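Local structure of galactose-binding like protein (Bacteroides thetaiotaomicron, 7M1A) at residues A[70-83]-A[128-141]. The protein is a SusE-like, calcium-binding protein that may bind or help process carbohydrate, this chain being its C-terminal galactose-binding-like domain. Numbering follows the deposited sequence.
With EDO (1,2-ethanediol), chain C; EDO (1,2-ethanediol), chain E.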
loop_
_atom_site.group_PDB
_atom_site.type_symbol
_atom_site.label_atom_id
_atom_site.label_comp_id
_atom_site.label_asym_id
_atom_site.label_seq_id
_atom_site.Cartn_x
_atom_site.Cartn_y
_atom_site.Cartn_z
ATOM N N ARG A 70 17.144 -17.393 2.781
ATOM C CA ARG A 70 18.065 -16.311 2.496
ATOM C C ARG A 70 17.294 -15.021 2.256
ATOM O O ARG A 70 16.075 -15.029 1.907
ATOM C CB ARG A 70 18.914 -16.671 1.241
ATOM C CG ARG A 70 19.770 -17.932 1.378
ATOM C CD ARG A 70 20.865 -18.017 0.306
ATOM N NE ARG A 70 22.053 -17.199 0.529
ATOM C CZ ARG A 70 22.266 -16.009 -0.015
ATOM N NH1 ARG A 70 21.514 -15.621 -1.064
ATOM N NH2 ARG A 70 23.296 -15.251 0.268
ATOM N N PHE A 71 18.036 -13.901 2.444
ATOM C CA PHE A 71 17.526 -12.552 2.262
ATOM C C PHE A 71 18.577 -11.717 1.552
ATOM O O PHE A 71 19.783 -11.878 1.849
ATOM C CB PHE A 71 17.108 -11.959 3.619
ATOM C CG PHE A 71 16.770 -10.499 3.566
ATOM C CD1 PHE A 71 15.539 -10.059 3.092
ATOM C CD2 PHE A 71 17.772 -9.564 3.865
ATOM C CE1 PHE A 71 15.284 -8.694 3.093
ATOM C CE2 PHE A 71 17.479 -8.226 3.882
ATOM C CZ PHE A 71 16.254 -7.791 3.492
ATOM N N ALA A 72 18.153 -10.861 0.644
ATOM C CA ALA A 72 19.076 -9.909 0.022
ATOM C C ALA A 72 18.403 -8.559 -0.108
ATOM O O ALA A 72 17.181 -8.489 -0.287
ATOM C CB ALA A 72 19.622 -10.431 -1.322
ATOM N N LEU A 73 19.169 -7.475 -0.162
ATOM C CA LEU A 73 18.657 -6.136 -0.277
ATOM C C LEU A 73 19.665 -5.321 -1.076
ATOM O O LEU A 73 20.869 -5.381 -0.767
ATOM C CB LEU A 73 18.357 -5.508 1.078
ATOM C CG LEU A 73 17.749 -4.078 1.088
ATOM C CD1 LEU A 73 16.778 -3.926 2.281
ATOM C CD2 LEU A 73 18.839 -2.978 1.106
ATOM N N TRP A 74 19.165 -4.488 -1.999
ATOM C CA TRP A 74 20.013 -3.630 -2.839
ATOM C C TRP A 74 19.649 -2.165 -2.580
ATOM O O TRP A 74 18.496 -1.782 -2.716
ATOM C CB TRP A 74 19.804 -3.915 -4.365
ATOM C CG TRP A 74 20.352 -5.258 -4.730
ATOM C CD1 TRP A 74 21.564 -5.478 -5.312
ATOM C CD2 TRP A 74 19.755 -6.582 -4.533
ATOM N NE1 TRP A 74 21.744 -6.829 -5.530
ATOM C CE2 TRP A 74 20.631 -7.535 -5.093
ATOM C CE3 TRP A 74 18.521 -7.073 -4.120
ATOM C CZ2 TRP A 74 20.389 -8.902 -5.150
ATOM C CZ3 TRP A 74 18.228 -8.427 -4.158
ATOM C CH2 TRP A 74 19.180 -9.349 -4.645
ATOM N N ALA A 75 20.661 -1.344 -2.423
ATOM C CA ALA A 75 20.591 0.103 -2.469
ATOM C C ALA A 75 20.296 0.577 -3.908
ATOM O O ALA A 75 20.586 -0.115 -4.896
ATOM C CB ALA A 75 21.897 0.712 -1.945
ATOM N N ILE A 76 19.703 1.776 -4.006
ATOM C CA ILE A 76 19.481 2.365 -5.336
ATOM C C ILE A 76 20.873 2.500 -6.005
ATOM O O ILE A 76 21.885 2.846 -5.366
ATOM C CB ILE A 76 18.787 3.737 -5.159
ATOM C CG1 ILE A 76 17.364 3.544 -4.578
ATOM C CG2 ILE A 76 18.772 4.569 -6.468
ATOM C CD1 ILE A 76 16.761 4.845 -4.031
ATOM N N GLN A 77 20.957 2.052 -7.264
ATOM C CA GLN A 77 22.257 1.666 -7.874
ATOM C C GLN A 77 23.040 2.801 -8.566
ATOM O O GLN A 77 23.324 2.793 -9.792
ATOM C CB GLN A 77 21.981 0.516 -8.855
ATOM C CG GLN A 77 21.465 -0.782 -8.198
ATOM C CD GLN A 77 22.553 -1.545 -7.465
ATOM O OE1 GLN A 77 22.570 -1.749 -6.196
ATOM N NE2 GLN A 77 23.439 -2.068 -8.276
ATOM N N ASP A 78 23.354 3.806 -7.750
ATOM C CA ASP A 78 24.182 4.884 -8.281
ATOM C C ASP A 78 25.036 5.491 -7.165
ATOM O O ASP A 78 24.833 5.156 -5.973
ATOM C CB ASP A 78 23.288 5.948 -8.930
ATOM C CG ASP A 78 22.141 6.450 -8.065
ATOM O OD1 ASP A 78 22.320 6.584 -6.867
ATOM O OD2 ASP A 78 21.049 6.658 -8.632
ATOM N N GLU A 79 26.025 6.323 -7.583
ATOM C CA GLU A 79 26.960 6.778 -6.560
ATOM C C GLU A 79 26.314 7.667 -5.512
ATOM O O GLU A 79 26.763 7.636 -4.342
ATOM C CB GLU A 79 28.084 7.545 -7.218
ATOM C CG GLU A 79 29.000 6.600 -7.982
ATOM C CD GLU A 79 30.207 7.301 -8.575
ATOM O OE1 GLU A 79 31.052 6.598 -9.183
ATOM O OE2 GLU A 79 30.277 8.561 -8.418
ATOM N N LYS A 80 25.206 8.332 -5.871
ATOM C CA LYS A 80 24.479 9.163 -4.912
ATOM C C LYS A 80 24.023 8.300 -3.717
ATOM O O LYS A 80 24.024 8.775 -2.583
ATOM C CB LYS A 80 23.278 9.820 -5.604
ATOM C CG LYS A 80 22.431 10.607 -4.633
ATOM C CD LYS A 80 21.195 11.243 -5.268
ATOM C CE LYS A 80 20.618 12.316 -4.355
ATOM N NZ LYS A 80 19.375 12.963 -4.852
ATOM N N HIS A 81 23.695 7.025 -3.947
ATOM C CA HIS A 81 23.094 6.159 -2.941
ATOM C C HIS A 81 24.049 5.098 -2.400
ATOM O O HIS A 81 23.768 4.530 -1.363
ATOM C CB HIS A 81 21.779 5.556 -3.451
ATOM C CG HIS A 81 20.754 6.596 -3.714
ATOM N ND1 HIS A 81 20.623 7.105 -4.946
ATOM C CD2 HIS A 81 19.741 7.116 -2.951
ATOM C CE1 HIS A 81 19.612 7.978 -4.964
ATOM N NE2 HIS A 81 19.041 8.014 -3.754
ATOM N N PHE A 82 25.157 4.773 -3.067
ATOM C CA PHE A 82 26.029 3.720 -2.556
ATOM C C PHE A 82 26.713 4.200 -1.264
ATOM O O PHE A 82 27.489 5.178 -1.287
ATOM C CB PHE A 82 27.106 3.351 -3.585
ATOM C CG PHE A 82 26.644 2.622 -4.820
ATOM C CD1 PHE A 82 25.549 1.784 -4.786
ATOM C CD2 PHE A 82 27.339 2.724 -6.019
ATOM C CE1 PHE A 82 25.178 1.027 -5.894
ATOM C CE2 PHE A 82 26.965 1.985 -7.143
ATOM C CZ PHE A 82 25.850 1.154 -7.101
ATOM N N TYR A 83 26.418 3.550 -0.127
ATOM C CA TYR A 83 26.987 3.931 1.158
ATOM C C TYR A 83 26.828 5.437 1.403
ATOM O O TYR A 83 27.768 6.136 1.877
ATOM C CB TYR A 83 28.481 3.552 1.218
ATOM C CG TYR A 83 28.759 2.202 0.633
ATOM C CD1 TYR A 83 28.534 1.020 1.350
ATOM C CD2 TYR A 83 29.219 2.091 -0.674
ATOM C CE1 TYR A 83 28.778 -0.239 0.781
ATOM C CE2 TYR A 83 29.449 0.840 -1.253
ATOM C CZ TYR A 83 29.226 -0.315 -0.541
ATOM O OH TYR A 83 29.485 -1.536 -1.051
ATOM N N LEU A 128 34.408 6.070 -3.289
ATOM C CA LEU A 128 34.063 4.702 -3.624
ATOM C C LEU A 128 35.244 4.015 -4.305
ATOM O O LEU A 128 35.833 4.559 -5.217
ATOM C CB LEU A 128 32.855 4.638 -4.586
ATOM C CG LEU A 128 31.525 5.219 -4.070
ATOM C CD1 LEU A 128 30.451 5.289 -5.131
ATOM C CD2 LEU A 128 30.973 4.450 -2.864
ATOM N N THR A 129 35.512 2.782 -3.937
ATOM C CA THR A 129 36.449 1.968 -4.696
ATOM C C THR A 129 35.692 0.985 -5.596
ATOM O O THR A 129 34.422 0.863 -5.629
ATOM C CB THR A 129 37.417 1.205 -3.784
ATOM O OG1 THR A 129 36.620 0.228 -3.121
ATOM C CG2 THR A 129 38.133 2.068 -2.761
ATOM N N GLU A 130 36.494 0.248 -6.361
ATOM C CA GLU A 130 35.907 -0.723 -7.258
ATOM C C GLU A 130 35.256 -1.825 -6.438
ATOM O O GLU A 130 34.198 -2.334 -6.831
ATOM C CB GLU A 130 36.897 -1.370 -8.212
ATOM C CG GLU A 130 37.663 -0.429 -9.183
ATOM C CD GLU A 130 39.016 -1.051 -9.597
ATOM O OE1 GLU A 130 40.119 -0.537 -9.166
ATOM O OE2 GLU A 130 38.940 -2.227 -10.289
ATOM N N ASP A 131 35.905 -2.225 -5.328
ATOM C CA ASP A 131 35.359 -3.217 -4.407
ATOM C C ASP A 131 34.022 -2.737 -3.821
ATOM O O ASP A 131 33.041 -3.499 -3.661
ATOM C CB ASP A 131 36.331 -3.572 -3.279
ATOM C CG ASP A 131 37.404 -4.560 -3.637
ATOM O OD1 ASP A 131 37.349 -5.093 -4.764
ATOM O OD2 ASP A 131 38.302 -4.730 -2.799
ATOM N N ASP A 132 33.940 -1.461 -3.452
ATOM C CA ASP A 132 32.743 -0.923 -2.818
ATOM C C ASP A 132 31.590 -1.026 -3.845
ATOM O O ASP A 132 30.411 -1.384 -3.528
ATOM C CB ASP A 132 32.932 0.548 -2.546
ATOM C CG ASP A 132 33.930 0.803 -1.438
ATOM O OD1 ASP A 132 34.134 -0.145 -0.648
ATOM O OD2 ASP A 132 34.481 1.974 -1.391
ATOM N N ILE A 133 31.896 -0.728 -5.115
ATOM C CA ILE A 133 30.884 -0.756 -6.180
ATOM C C ILE A 133 30.414 -2.204 -6.422
ATOM O O ILE A 133 29.222 -2.519 -6.556
ATOM C CB ILE A 133 31.304 0.025 -7.463
ATOM C CG1 ILE A 133 31.455 1.530 -7.173
ATOM C CG2 ILE A 133 30.287 -0.183 -8.571
ATOM C CD1 ILE A 133 32.169 2.357 -8.243
ATOM N N GLU A 134 31.359 -3.137 -6.560
ATOM C CA GLU A 134 31.021 -4.529 -6.800
ATOM C C GLU A 134 30.127 -5.027 -5.673
ATOM O O GLU A 134 29.090 -5.677 -5.981
ATOM C CB GLU A 134 32.319 -5.374 -6.821
ATOM C CG GLU A 134 32.022 -6.871 -7.020
ATOM C CD GLU A 134 33.189 -7.785 -6.654
ATOM O OE1 GLU A 134 33.600 -7.799 -5.472
ATOM O OE2 GLU A 134 33.613 -8.543 -7.538
ATOM N N ALA A 135 30.460 -4.668 -4.426
ATOM C CA ALA A 135 29.659 -5.192 -3.315
ATOM C C ALA A 135 28.228 -4.660 -3.417
ATOM O O ALA A 135 27.262 -5.379 -3.065
ATOM C CB ALA A 135 30.299 -4.894 -1.961
ATOM N N ALA A 136 28.077 -3.382 -3.791
ATOM C CA ALA A 136 26.766 -2.794 -3.875
ATOM C C ALA A 136 25.919 -3.399 -5.006
ATOM O O ALA A 136 24.685 -3.468 -4.840
ATOM C CB ALA A 136 26.899 -1.280 -3.931
ATOM N N LYS A 137 26.502 -3.813 -6.150
ATOM C CA LYS A 137 25.758 -4.565 -7.166
ATOM C C LYS A 137 25.388 -5.935 -6.647
ATOM O O LYS A 137 24.312 -6.379 -7.050
ATOM C CB LYS A 137 26.558 -4.669 -8.483
ATOM C CG LYS A 137 27.021 -3.318 -8.927
ATOM C CD LYS A 137 27.796 -3.292 -10.251
ATOM C CE LYS A 137 27.809 -1.896 -10.823
ATOM N NZ LYS A 137 28.778 -1.811 -11.940
ATOM N N ILE A 138 26.215 -6.602 -5.791
ATOM C CA ILE A 138 25.877 -7.936 -5.324
ATOM C C ILE A 138 24.711 -7.830 -4.315
ATOM O O ILE A 138 23.898 -8.740 -4.198
ATOM C CB ILE A 138 27.097 -8.598 -4.655
ATOM C CG1 ILE A 138 28.131 -8.894 -5.764
ATOM C CG2 ILE A 138 26.705 -9.841 -3.837
ATOM C CD1 ILE A 138 29.553 -9.195 -5.279
ATOM N N GLY A 139 24.632 -6.695 -3.576
ATOM C CA GLY A 139 23.602 -6.526 -2.550
ATOM C C GLY A 139 24.013 -7.069 -1.163
ATOM O O GLY A 139 24.859 -7.973 -1.107
ATOM N N ASP A 140 23.369 -6.600 -0.079
ATOM C CA ASP A 140 23.537 -7.269 1.196
ATOM C C ASP A 140 22.924 -8.660 1.076
ATOM O O ASP A 140 21.894 -8.820 0.413
ATOM C CB ASP A 140 22.805 -6.452 2.254
ATOM C CG ASP A 140 23.498 -5.124 2.539
ATOM O OD1 ASP A 140 24.773 -5.054 2.418
ATOM O OD2 ASP A 140 22.758 -4.215 3.075
ATOM N N GLN A 141 23.552 -9.654 1.673
ATOM C CA GLN A 141 23.244 -11.084 1.516
ATOM C C GLN A 141 23.249 -11.730 2.907
ATOM O O GLN A 141 24.189 -11.529 3.692
ATOM C CB GLN A 141 24.348 -11.822 0.740
ATOM C CG GLN A 141 24.422 -11.379 -0.718
ATOM C CD GLN A 141 23.247 -11.857 -1.551
ATOM O OE1 GLN A 141 22.767 -12.979 -1.340
ATOM N NE2 GLN A 141 22.886 -11.148 -2.617
HETATM C C1 EDO C . 16.098 9.984 -5.342
HETATM O O1 EDO C . 16.291 8.594 -5.324
HETATM C C2 EDO C . 15.933 10.208 -3.937
HETATM O O2 EDO C . 17.093 9.883 -3.213
HETATM C C1 EDO E . 17.454 12.289 -0.236
HETATM O O1 EDO E . 17.358 10.983 -0.745
HETATM C C2 EDO E . 18.354 13.149 -1.097
HETATM O O2 EDO E . 17.953 12.790 -2.362
HETATM O O HOH W 1 23.292 -2.569 -2.566
#
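Strand 70-74 of the galactose-binding-like domain pairs antiparallel with edge strand 140-143, which follows helix 130-138 after the single residue G139, and the loop after strand 70-74 packs on that helix. L73 and D140 form the hydrogen-bonded pair, D140 N reaching L73 O at 2.9 Å; Y91 and N117 hold the D140 carboxylate. One step along, the Q141 side chain bends at chi2 (-71°) and brings its amide to R70: NH1 and NH2 of R70 both grip Q141 OE1, at 2.9 and 2.8 Å, with guanidinium and amide nearly coplanar (6°). Q141 NE2 donates back to I138 O. Without the Q141 amide, as with an alanine here, the R70 guanidinium would probably lose this acceptor and I138 O this donor.

W74, next to the calcium ligands T171 and E172, lays its five-membered ring under G139 CA, a CH-pi contact of 3.8 Å to the centroid, while its NE1 makes a weak bond to K137 O. A CB on G139 would clash with NE1, and at its backbone angles would also be jammed against the carbonyl O of I138. A136 CB sits over one face of F82, and L128 CD2 meets the Y83 ring at its edge. Y83 OH donates to D132 O at 2.6 Å, in the carbonyl plane, although that oxygen already accepts from A136 N. A water joins A75 N to A136 O. Thus Y83 OH ties the first helical turn, while a weak W74 bond, the water and the strand pair just beyond join the last, with F82 and A136 packing between.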